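Local coordinates for collectin placenta 1 (Mus musculus, PDB 2OX9), which binds the leukocyte glycan Lewis(x) through a C-type lectin carbohydrate-recognition domain that holds galactose at a calcium ion, at residues 27-32 with 38-43; 47-52 with 85-90; 66-69 with 74-77; 93-98 with 103-108. All blocks are in the same frame, centred on the assembly; numbering follows the deposited sequence.

Interaction 1 of 4, residues 27-32 with 38-43. With CA (calcium ion), chain L.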
# COMPACT_ATOMS: atom_id res chain seq x y z
N GLU A 27 -0.45 -5.75 9.21
CA GLU A 27 -1.74 -6.18 9.73
C GLU A 27 -2.44 -5.13 10.58
O GLU A 27 -3.68 -5.06 10.60
CB GLU A 27 -1.61 -7.48 10.53
CG GLU A 27 -0.73 -7.41 11.76
CD GLU A 27 -0.98 -8.58 12.71
OE1 GLU A 27 -0.85 -9.75 12.28
OE2 GLU A 27 -1.29 -8.33 13.89
N ASP A 28 -1.66 -4.32 11.27
CA ASP A 28 -2.24 -3.27 12.10
C ASP A 28 -2.74 -2.13 11.19
O ASP A 28 -3.74 -1.48 11.49
CB ASP A 28 -1.20 -2.75 13.10
CG ASP A 28 -0.99 -3.71 14.28
OD1 ASP A 28 -0.06 -3.49 15.08
OD2 ASP A 28 -1.76 -4.69 14.42
N ALA A 29 -2.03 -1.90 10.09
CA ALA A 29 -2.42 -0.86 9.13
C ALA A 29 -3.74 -1.28 8.47
O ALA A 29 -4.65 -0.47 8.29
CB ALA A 29 -1.33 -0.70 8.08
N LYS A 30 -3.82 -2.55 8.11
CA LYS A 30 -5.00 -3.12 7.47
C LYS A 30 -6.20 -2.96 8.40
O LYS A 30 -7.30 -2.62 7.97
CB LYS A 30 -4.74 -4.60 7.20
CG LYS A 30 -5.94 -5.38 6.71
CD LYS A 30 -5.51 -6.77 6.22
CE LYS A 30 -6.70 -7.58 5.72
NZ LYS A 30 -6.25 -8.83 5.04
N LEU A 31 -5.97 -3.19 9.68
CA LEU A 31 -7.01 -3.08 10.69
C LEU A 31 -7.49 -1.65 10.88
O LEU A 31 -8.68 -1.41 11.07
CB LEU A 31 -6.49 -3.59 12.03
CG LEU A 31 -7.55 -3.73 13.11
CD1 LEU A 31 -8.22 -5.08 12.94
CD2 LEU A 31 -6.91 -3.61 14.50
N PHE A 32 -6.55 -0.71 10.83
CA PHE A 32 -6.85 0.71 11.01
C PHE A 32 -7.81 1.20 9.93
O PHE A 32 -8.80 1.87 10.22
CB PHE A 32 -5.55 1.51 10.96
CG PHE A 32 -5.73 2.98 11.16
CD1 PHE A 32 -5.51 3.55 12.41
CD2 PHE A 32 -6.09 3.81 10.10
CE1 PHE A 32 -5.63 4.94 12.59
CE2 PHE A 32 -6.21 5.19 10.27
CZ PHE A 32 -5.98 5.75 11.52
N SER A 38 -12.69 1.59 5.28
CA SER A 38 -11.84 1.76 4.12
C SER A 38 -10.88 0.58 4.04
O SER A 38 -10.91 -0.30 4.90
CB SER A 38 -11.04 3.07 4.22
OG SER A 38 -10.16 3.07 5.33
N HIS A 39 -10.04 0.56 3.02
CA HIS A 39 -9.06 -0.51 2.86
C HIS A 39 -7.69 0.07 2.51
O HIS A 39 -7.61 1.19 2.01
CB HIS A 39 -9.50 -1.49 1.76
CG HIS A 39 -9.63 -0.86 0.41
ND1 HIS A 39 -8.55 -0.61 -0.40
CD2 HIS A 39 -10.72 -0.39 -0.25
CE1 HIS A 39 -8.96 -0.01 -1.51
NE2 HIS A 39 -10.28 0.13 -1.44
N LEU A 40 -6.63 -0.67 2.80
CA LEU A 40 -5.30 -0.20 2.42
C LEU A 40 -5.41 0.04 0.92
O LEU A 40 -5.96 -0.79 0.19
CB LEU A 40 -4.24 -1.26 2.73
CG LEU A 40 -3.80 -1.31 4.20
CD1 LEU A 40 -2.96 -2.56 4.45
CD2 LEU A 40 -2.99 -0.06 4.54
N VAL A 41 -4.91 1.17 0.46
CA VAL A 41 -5.01 1.57 -0.94
C VAL A 41 -4.69 0.56 -2.05
O VAL A 41 -3.69 -0.18 -2.00
CB VAL A 41 -4.15 2.86 -1.19
CG1 VAL A 41 -2.66 2.50 -1.33
CG2 VAL A 41 -4.65 3.59 -2.43
N PHE A 42 -5.57 0.52 -3.05
CA PHE A 42 -5.39 -0.33 -4.23
C PHE A 42 -5.05 0.67 -5.34
O PHE A 42 -5.84 1.55 -5.66
CB PHE A 42 -6.69 -1.05 -4.62
CG PHE A 42 -7.20 -2.01 -3.58
CD1 PHE A 42 -8.48 -2.56 -3.70
CD2 PHE A 42 -6.42 -2.37 -2.48
CE1 PHE A 42 -8.97 -3.44 -2.75
CE2 PHE A 42 -6.91 -3.25 -1.52
CZ PHE A 42 -8.19 -3.78 -1.65
N ILE A 43 -3.87 0.53 -5.92
CA ILE A 43 -3.45 1.45 -6.98
C ILE A 43 -3.69 0.77 -8.32
O ILE A 43 -2.94 -0.12 -8.72
CB ILE A 43 -1.96 1.82 -6.81
CG1 ILE A 43 -1.74 2.37 -5.39
CG2 ILE A 43 -1.54 2.86 -7.85
CD1 ILE A 43 -0.29 2.69 -5.06
CA CA L . -7.84 2.57 -6.11
O HOH W 1 -7.44 -2.66 4.91
O HOH W 2 -9.51 3.30 -7.41
O HOH W 3 -9.30 0.74 -5.75
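In this C-type lectin domain, Leu40 on the short strand 39-40 packs against helix 26-35, meeting Ala29 and Lys30 where the chain has turned back after the helix. The leucine side chain points at the helix and touches it with both methyl groups. CD2 reaches the methyl carbon of Ala29, with Leu40 CD2 and Ala29 CB 4.0 Å apart. CD1 presses on the backbone of the next residue, Leu40 CD1 lying 3.7 Å from Lys30 CA. A chi1 of -80° sets CG opposite the carbonyl carbon, which carries the fork of the leucine up to this turn of the helix. Lys30 gives only the root of its side chain to the contact; its extended chain then leads away from the strand. No direct hydrogen bond joins the two segments. Water 1 bridges them instead, donating to Lys30 O and accepting from Leu40 N at 3.0 Å, so a helix carbonyl and a strand amide are both served by one molecule. Within 38-43, His39 ND1 donates to the carbonyl of the next residue, Leu40 O, over 2.7 Å, approaching from above the carbonyl plane. The imidazole also lies over the Phe42 ring, with His39 ND1 above the ring centre. Phe42 O in turn binds a calcium ion at 2.3 Å, a site completed by Asn44, Glu48, Glu129 and waters 2 and 3. Around the contact, Ala29 rests against Trp63 of strand 62-64, His39 pairs through its backbone with Glu129 of strand 125-131, and Val41 packs on Ile52 of helix 46-54.

Interaction 2 of 4, residues 47-52 with 85-90. With CA (calcium ion), chain L; FUC (alpha-L-fucopyranose), chain E.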
# COMPACT_ATOMS: atom_id res chain seq x y z
N GLU A 47 -2.42 7.17 -13.30
CA GLU A 47 -2.92 8.47 -12.84
C GLU A 47 -3.12 8.46 -11.33
O GLU A 47 -2.79 9.43 -10.66
CB GLU A 47 -4.25 8.83 -13.51
CG GLU A 47 -4.16 9.00 -15.00
CD GLU A 47 -4.82 7.85 -15.73
OE1 GLU A 47 -4.45 6.68 -15.46
OE2 GLU A 47 -5.70 8.12 -16.58
N GLU A 48 -3.65 7.36 -10.81
CA GLU A 48 -3.86 7.26 -9.37
C GLU A 48 -2.49 7.17 -8.68
O GLU A 48 -2.29 7.72 -7.60
CB GLU A 48 -4.71 6.02 -9.02
CG GLU A 48 -5.08 5.93 -7.54
CD GLU A 48 -5.94 4.72 -7.20
OE1 GLU A 48 -6.58 4.73 -6.13
OE2 GLU A 48 -5.97 3.75 -7.99
N GLN A 49 -1.56 6.48 -9.33
CA GLN A 49 -0.21 6.31 -8.81
C GLN A 49 0.51 7.65 -8.70
O GLN A 49 1.18 7.93 -7.71
CB GLN A 49 0.61 5.38 -9.72
CG GLN A 49 2.09 5.34 -9.41
CD GLN A 49 2.39 4.81 -8.03
OE1 GLN A 49 1.85 3.78 -7.61
NE2 GLN A 49 3.26 5.50 -7.31
N GLN A 50 0.40 8.46 -9.75
CA GLN A 50 1.03 9.76 -9.80
C GLN A 50 0.48 10.69 -8.72
O GLN A 50 1.23 11.41 -8.06
CB GLN A 50 0.83 10.41 -11.17
CG GLN A 50 2.10 10.52 -12.01
CD GLN A 50 3.22 11.27 -11.30
OE1 GLN A 50 3.04 12.40 -10.83
NE2 GLN A 50 4.39 10.65 -11.23
N TRP A 51 -0.84 10.69 -8.58
CA TRP A 51 -1.51 11.54 -7.59
C TRP A 51 -1.06 11.10 -6.19
O TRP A 51 -0.83 11.93 -5.31
CB TRP A 51 -3.02 11.40 -7.71
CG TRP A 51 -3.80 12.31 -6.81
CD1 TRP A 51 -4.07 13.63 -7.02
CD2 TRP A 51 -4.37 11.97 -5.55
NE1 TRP A 51 -4.78 14.14 -5.96
CE2 TRP A 51 -4.97 13.14 -5.04
CE3 TRP A 51 -4.42 10.79 -4.79
CZ2 TRP A 51 -5.62 13.17 -3.80
CZ3 TRP A 51 -5.07 10.82 -3.56
CH2 TRP A 51 -5.66 12.00 -3.08
N ILE A 52 -0.94 9.79 -5.99
CA ILE A 52 -0.52 9.28 -4.69
C ILE A 52 0.93 9.66 -4.42
O ILE A 52 1.29 10.02 -3.29
CB ILE A 52 -0.68 7.75 -4.61
CG1 ILE A 52 -2.15 7.40 -4.43
CG2 ILE A 52 0.14 7.18 -3.45
CD1 ILE A 52 -2.43 5.89 -4.42
N TYR A 85 -1.97 -3.13 -13.06
CA TYR A 85 -1.00 -2.04 -13.17
C TYR A 85 0.03 -2.33 -12.09
O TYR A 85 -0.34 -2.75 -11.00
CB TYR A 85 -1.66 -0.68 -12.87
CG TYR A 85 -0.67 0.42 -12.59
CD1 TYR A 85 -0.04 1.09 -13.64
CD2 TYR A 85 -0.29 0.73 -11.28
CE1 TYR A 85 0.94 2.06 -13.39
CE2 TYR A 85 0.69 1.70 -11.02
CZ TYR A 85 1.30 2.35 -12.08
OH TYR A 85 2.28 3.28 -11.85
N LYS A 86 1.31 -2.11 -12.38
CA LYS A 86 2.37 -2.35 -11.39
C LYS A 86 3.41 -1.24 -11.45
O LYS A 86 3.59 -0.62 -12.50
CB LYS A 86 3.09 -3.68 -11.68
CG LYS A 86 2.19 -4.81 -12.11
CD LYS A 86 3.01 -6.02 -12.55
CE LYS A 86 2.11 -7.08 -13.19
NZ LYS A 86 2.83 -8.36 -13.48
N ASN A 87 4.11 -1.00 -10.35
CA ASN A 87 5.13 0.03 -10.33
C ASN A 87 6.30 -0.37 -9.44
O ASN A 87 6.80 0.44 -8.67
CB ASN A 87 4.53 1.36 -9.86
CG ASN A 87 5.45 2.56 -10.10
OD1 ASN A 87 6.18 2.61 -11.09
ND2 ASN A 87 5.40 3.54 -9.20
N TRP A 88 6.72 -1.63 -9.52
CA TRP A 88 7.85 -2.08 -8.72
C TRP A 88 9.11 -1.37 -9.16
O TRP A 88 9.26 -1.05 -10.33
CB TRP A 88 8.12 -3.58 -8.90
CG TRP A 88 7.00 -4.49 -8.51
CD1 TRP A 88 6.18 -5.17 -9.35
CD2 TRP A 88 6.62 -4.86 -7.18
NE1 TRP A 88 5.30 -5.95 -8.63
CE2 TRP A 88 5.55 -5.78 -7.30
CE3 TRP A 88 7.09 -4.52 -5.91
CZ2 TRP A 88 4.93 -6.35 -6.18
CZ3 TRP A 88 6.47 -5.08 -4.79
CH2 TRP A 88 5.40 -5.99 -4.94
N LYS A 89 10.01 -1.12 -8.22
CA LYS A 89 11.29 -0.52 -8.53
C LYS A 89 12.03 -1.67 -9.22
O LYS A 89 11.75 -2.84 -8.94
CB LYS A 89 12.01 -0.12 -7.25
CG LYS A 89 13.45 0.36 -7.46
CD LYS A 89 14.12 0.66 -6.13
CE LYS A 89 15.57 1.06 -6.31
NZ LYS A 89 16.23 1.30 -5.01
N ALA A 90 12.96 -1.36 -10.11
CA ALA A 90 13.71 -2.41 -10.81
C ALA A 90 14.44 -3.29 -9.81
O ALA A 90 15.13 -2.80 -8.92
CB ALA A 90 14.70 -1.77 -11.79
CA CA L . -7.84 2.57 -6.11
C1 FUC E . 17.87 -0.16 -1.93
C2 FUC E . 18.62 -0.83 -3.08
C3 FUC E . 18.13 -2.26 -3.26
C4 FUC E . 16.61 -2.28 -3.46
C5 FUC E . 15.94 -1.59 -2.27
C6 FUC E . 14.43 -1.49 -2.45
O2 FUC E . 20.01 -0.85 -2.79
O3 FUC E . 18.77 -2.85 -4.39
O4 FUC E . 16.28 -1.59 -4.66
O5 FUC E . 16.45 -0.24 -2.12
O HOH W 4 5.54 6.82 -8.82
O HOH W 2 -9.51 3.30 -7.41
O HOH W 3 -9.30 0.74 -5.75
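Van der Waals contact between Gln49 and Tyr85 makes up much of this meeting of a helix and a long loop. The phenol oxygen sits against the aliphatic part of the glutamine, with Tyr85 OH 3.2 Å from Gln49 CG, while Gln49 CB approaches the ring obliquely. The two side chains cross at about a right angle, yet the amide and ring planes are only 22° apart. Gln49 bends at chi2 (62°), which turns its amide toward Asn87.

The polar contacts are indirect. Gln49 NE2 and Asn87 ND2 are both donors and, at 3.5 Å, do not bond to each other; water 4 accepts from both, at 3.0 Å from Gln49 NE2 and more weakly from Asn87 ND2. The other end of the glutamine amide is taken by Trp115, whose NE1 bonds to Gln49 OE1. The contact thus ties helix 46-54 of the C-type lectin fold to the loop that precedes strand 106-109, and Asn87 and Lys89 make backbone hydrogen bonds to Trp115 as well.

Ligand and metal bonds are made by neighbouring residues of the two segments. Glu48 OE1 binds a calcium ion at 2.5 Å, together with Phe42, Asn44 and Glu129. Lys89, fully extended, carries its NZ to the fucose, donating to FUC O4 at 2.9 Å and weakly to FUC O5.

Interaction 3 of 4, residues 66-69 with 74-77. With CA (calcium ion), chain I.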
# COMPACT_ATOMS: atom_id res chain seq x y z
N LEU A 66 -1.44 -4.60 -1.04
CA LEU A 66 -0.92 -5.65 -1.92
C LEU A 66 -0.00 -6.62 -1.19
O LEU A 66 0.94 -6.19 -0.51
CB LEU A 66 -0.13 -5.00 -3.06
CG LEU A 66 0.28 -5.91 -4.20
CD1 LEU A 66 -0.98 -6.22 -5.00
CD2 LEU A 66 1.31 -5.24 -5.10
N THR A 67 -0.24 -7.92 -1.34
CA THR A 67 0.60 -8.93 -0.69
C THR A 67 0.70 -10.20 -1.52
O THR A 67 -0.08 -10.40 -2.47
CB THR A 67 0.05 -9.37 0.70
OG1 THR A 67 -1.10 -10.19 0.51
CG2 THR A 67 -0.33 -8.17 1.54
N ASP A 68 1.65 -11.06 -1.17
CA ASP A 68 1.82 -12.34 -1.85
C ASP A 68 2.03 -13.41 -0.78
O ASP A 68 2.81 -14.35 -0.94
CB ASP A 68 3.01 -12.28 -2.84
CG ASP A 68 4.37 -12.28 -2.15
OD1 ASP A 68 4.45 -11.86 -0.99
OD2 ASP A 68 5.36 -12.70 -2.78
N SER A 69 1.31 -13.25 0.33
CA SER A 69 1.37 -14.17 1.46
C SER A 69 0.66 -15.48 1.14
O SER A 69 1.09 -16.54 1.58
CB SER A 69 0.70 -13.56 2.70
OG SER A 69 1.40 -12.41 3.14
N GLU A 74 2.78 -14.39 -6.15
CA GLU A 74 1.45 -14.18 -6.71
C GLU A 74 0.86 -13.00 -5.95
O GLU A 74 0.19 -13.17 -4.93
CB GLU A 74 0.60 -15.44 -6.50
CG GLU A 74 -0.81 -15.38 -7.08
CD GLU A 74 -1.52 -16.72 -6.97
OE1 GLU A 74 -2.73 -16.79 -7.28
OE2 GLU A 74 -0.87 -17.71 -6.58
N TRP A 75 1.12 -11.80 -6.45
CA TRP A 75 0.65 -10.57 -5.82
C TRP A 75 -0.79 -10.21 -6.13
O TRP A 75 -1.19 -10.18 -7.29
CB TRP A 75 1.58 -9.41 -6.20
CG TRP A 75 2.95 -9.54 -5.61
CD1 TRP A 75 4.01 -10.21 -6.14
CD2 TRP A 75 3.40 -9.02 -4.35
NE1 TRP A 75 5.09 -10.14 -5.29
CE2 TRP A 75 4.74 -9.42 -4.18
CE3 TRP A 75 2.79 -8.26 -3.34
CZ2 TRP A 75 5.49 -9.08 -3.05
CZ3 TRP A 75 3.53 -7.93 -2.22
CH2 TRP A 75 4.87 -8.34 -2.08
N LYS A 76 -1.57 -9.93 -5.09
CA LYS A 76 -2.98 -9.58 -5.26
C LYS A 76 -3.35 -8.50 -4.26
O LYS A 76 -2.72 -8.37 -3.22
CB LYS A 76 -3.89 -10.78 -4.98
CG LYS A 76 -3.56 -12.05 -5.74
CD LYS A 76 -4.44 -13.19 -5.22
CE LYS A 76 -4.18 -14.48 -5.97
NZ LYS A 76 -5.09 -15.57 -5.48
N TRP A 77 -4.38 -7.74 -4.58
CA TRP A 77 -4.86 -6.69 -3.69
C TRP A 77 -5.69 -7.40 -2.61
O TRP A 77 -6.13 -8.54 -2.80
CB TRP A 77 -5.71 -5.68 -4.46
CG TRP A 77 -4.91 -4.94 -5.50
CD1 TRP A 77 -4.94 -5.14 -6.86
CD2 TRP A 77 -3.93 -3.92 -5.27
NE1 TRP A 77 -4.04 -4.31 -7.48
CE2 TRP A 77 -3.40 -3.55 -6.53
CE3 TRP A 77 -3.44 -3.29 -4.12
CZ2 TRP A 77 -2.41 -2.57 -6.67
CZ3 TRP A 77 -2.45 -2.32 -4.25
CH2 TRP A 77 -1.95 -1.97 -5.53
CA CA I . 7.05 -12.51 -1.08
O HOH W 5 7.68 -12.01 -4.89
O HOH W 6 8.75 -11.06 -2.50
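Asp68 lies flat on Trp75, its carboxylate plane only 11° from that of the indole. Asp68 CB is 3.6 Å from the centroid of the five-membered ring, a CH-pi contact over the face, and Asp68 CG continues over the same ring system. Leu66 adds to the cluster: its CG meets the benzo part of the indole, with Leu66 CG and Trp75 CE3 3.5 Å apart. The same leucine also serves Trp77, placing CD1 over the six-membered ring at 3.8 Å from the centroid. With chi1 at -170°, CG stands opposite the backbone N, and the branched end fits between the two tryptophans.

Behind these side chains is the backbone of a beta hairpin. Thr67 and Lys76 form an antiparallel hydrogen-bonded pair, Thr67 N donating to Lys76 O and Lys76 N to Thr67 O, each over 3.1 Å. Leu66 and Trp77 make the adjoining non-hydrogen-bonded pair, with side chains on one face of the sheet; Thr67 and Lys76 point to the other, where Lys76 NZ forms a salt bridge with Glu74 OE1 at 3.2 Å. Farther out, Trp88 meets Trp75 edge-to-face, and Phe42 packs on Trp77.

Asp68 binds a calcium ion through both oxygens, OD2 at 2.4 Å being nearer than OD1. Ser73 N also donates to OD2, and water 5 links that oxygen to Trp75 NE1. Stacked on the indole and held by the metal, Ser73 N and water 5, the carboxylate is restricted in rotation; the metal and these donors probably stabilise its negative charge.

Interaction 4 of 4, residues 93-98 with 103-108; sequences PDNWGS and GEDCAG. With CA (calcium ion), chain I; CA (calcium ion), chain J; CA (calcium ion), chain K; GAL (beta-D-galactopyranose), chain B.
Asp94 and Glu104 bring their carboxylates together at one calcium ion, the planes turned 42° from each other. Asp94 OD1 and Glu104 OE1 come within 2.6 Å because both bind this metal, which should offset their mutual repulsion. The second oxygen of each faces the galactose: Glu104 OE2 lies 2.5 Å from GAL O3, and Asp94 OD2 is 2.7 Å from GAL O4. The sugar hydroxyls O3 and O4 themselves bind the ion. Trp96 N donates to Glu104 OE1 at 3.1 Å from above the carboxylate plane, while GAL O6 lies over one face of the indole.

Asn95 serves a second calcium ion, shared with Glu104 O and Asp105 OD1: its OD1 binds the metal and accepts from Glu104 N at 3.0 Å, the donor standing above the amide carbonyl plane. Asp105 OD1 bridges onward to a third ion, gripped also by OD2 at 2.3 Å. In the type II turn from Asn95 to Ser98, Trp96 O receives a CH contact from Gly103 CA.

Gln92, Asn116 and Asp117 complete the first site, the calcium-dependent sugar site characteristic of C-type lectins; Gln92-Pro93-Asp94, with a cis peptide bond before Pro93, is the QPD sequence associated with galactose-type sites.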
# COMPACT_ATOMS: atom_id res chain seq x y z
N PRO A 93 9.97 -7.21 -6.86
CA PRO A 93 10.13 -7.68 -5.48
C PRO A 93 11.27 -8.69 -5.37
O PRO A 93 11.44 -9.52 -6.26
CB PRO A 93 8.77 -8.29 -5.16
CG PRO A 93 8.30 -8.79 -6.50
CD PRO A 93 8.69 -7.68 -7.43
N ASP A 94 12.04 -8.63 -4.29
CA ASP A 94 13.17 -9.54 -4.15
C ASP A 94 13.02 -10.59 -3.05
O ASP A 94 13.87 -11.46 -2.91
CB ASP A 94 14.46 -8.75 -3.94
CG ASP A 94 14.43 -7.90 -2.68
OD1 ASP A 94 13.37 -7.83 -2.03
OD2 ASP A 94 15.48 -7.31 -2.34
N ASN A 95 11.93 -10.50 -2.28
CA ASN A 95 11.66 -11.45 -1.20
C ASN A 95 12.89 -11.65 -0.31
O ASN A 95 13.23 -12.77 0.07
CB ASN A 95 11.21 -12.79 -1.79
CG ASN A 95 10.29 -13.57 -0.87
OD1 ASN A 95 9.33 -13.02 -0.32
ND2 ASN A 95 10.56 -14.86 -0.71
N TRP A 96 13.55 -10.55 0.02
CA TRP A 96 14.76 -10.56 0.83
C TRP A 96 14.58 -11.36 2.12
O TRP A 96 13.57 -11.21 2.82
CB TRP A 96 15.16 -9.12 1.16
CG TRP A 96 16.60 -8.94 1.50
CD1 TRP A 96 17.11 -8.55 2.70
CD2 TRP A 96 17.72 -9.07 0.61
NE1 TRP A 96 18.48 -8.44 2.62
CE2 TRP A 96 18.88 -8.75 1.34
CE3 TRP A 96 17.85 -9.44 -0.74
CZ2 TRP A 96 20.16 -8.78 0.78
CZ3 TRP A 96 19.12 -9.47 -1.31
CH2 TRP A 96 20.26 -9.14 -0.54
N GLY A 97 15.56 -12.20 2.43
CA GLY A 97 15.51 -12.99 3.65
C GLY A 97 14.68 -14.26 3.63
O GLY A 97 14.42 -14.85 4.69
N SER A 98 14.25 -14.70 2.45
CA SER A 98 13.44 -15.90 2.33
C SER A 98 14.16 -17.13 2.86
O SER A 98 13.53 -18.12 3.21
CB SER A 98 13.05 -16.13 0.86
OG SER A 98 14.20 -16.26 0.04
N GLY A 103 10.19 -14.30 4.08
CA GLY A 103 10.65 -13.28 3.15
C GLY A 103 9.89 -11.97 3.27
O GLY A 103 9.63 -11.50 4.38
N GLU A 104 9.56 -11.37 2.13
CA GLU A 104 8.84 -10.11 2.09
C GLU A 104 7.55 -10.35 1.31
O GLU A 104 7.58 -10.62 0.12
CB GLU A 104 9.70 -9.04 1.40
CG GLU A 104 11.05 -8.83 2.10
CD GLU A 104 11.84 -7.66 1.52
OE1 GLU A 104 12.23 -7.72 0.34
OE2 GLU A 104 12.08 -6.68 2.27
N ASP A 105 6.42 -10.23 2.00
CA ASP A 105 5.14 -10.50 1.36
C ASP A 105 4.14 -9.35 1.43
O ASP A 105 2.95 -9.54 1.16
CB ASP A 105 4.52 -11.74 1.99
CG ASP A 105 5.43 -12.96 1.92
OD1 ASP A 105 6.48 -12.90 1.23
OD2 ASP A 105 5.09 -13.99 2.55
N CYS A 106 4.63 -8.16 1.79
CA CYS A 106 3.78 -6.98 1.91
C CYS A 106 4.37 -5.85 1.08
O CYS A 106 5.57 -5.62 1.12
CB CYS A 106 3.66 -6.61 3.40
SG CYS A 106 2.57 -7.76 4.31
N ALA A 107 3.53 -5.14 0.33
CA ALA A 107 4.01 -4.07 -0.53
C ALA A 107 3.83 -2.67 0.04
O ALA A 107 2.88 -2.41 0.78
CB ALA A 107 3.34 -4.15 -1.90
N GLY A 108 4.74 -1.78 -0.36
CA GLY A 108 4.70 -0.39 0.08
C GLY A 108 5.41 0.54 -0.88
O GLY A 108 6.23 0.11 -1.70
CA CA I . 7.05 -12.51 -1.08
CA CA J . 12.13 -5.85 -1.19
CA CA K . 6.57 -15.35 1.39
C1 GAL B . 15.87 -2.70 1.23
C2 GAL B . 14.39 -3.02 1.04
C3 GAL B . 14.15 -4.53 1.14
C4 GAL B . 15.08 -5.29 0.20
C5 GAL B . 16.54 -4.85 0.41
C6 GAL B . 17.49 -5.48 -0.59
O2 GAL B . 13.63 -2.36 2.04
O3 GAL B . 12.80 -4.80 0.78
O4 GAL B . 14.70 -5.05 -1.15
O5 GAL B . 16.66 -3.41 0.27
O6 GAL B . 18.84 -5.32 -0.18
O HOH W 6 8.75 -11.06 -2.50
O HOH W 7 8.31 -17.08 0.84
O HOH W 8 4.82 -16.06 0.44

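Overall arrangement
All four contacts fall within one C-type lectin domain, with centres 11 to 18 Å apart. Interaction 1 comes first along the chain and closes before interaction 2 opens; interaction 3 lies within the span from 47-52 to 85-90, and interaction 4 follows. Interactions 1 and 2 lie on opposite sides of the chain's centre yet share a calcium ion, through Phe42 and Glu48. Trp77 links interaction 3 to interaction 1, and Trp88 of interaction 2 packs on Trp75 of interaction 3 and on Pro93 of interaction 4. Interactions 3 and 4 share another calcium ion, and residues 66-68 probably hydrogen-bond through their backbone to 105-107. The hairpin 66-77 thus stands between residues 41-43 and the calcium- and glycan-binding end of the domain.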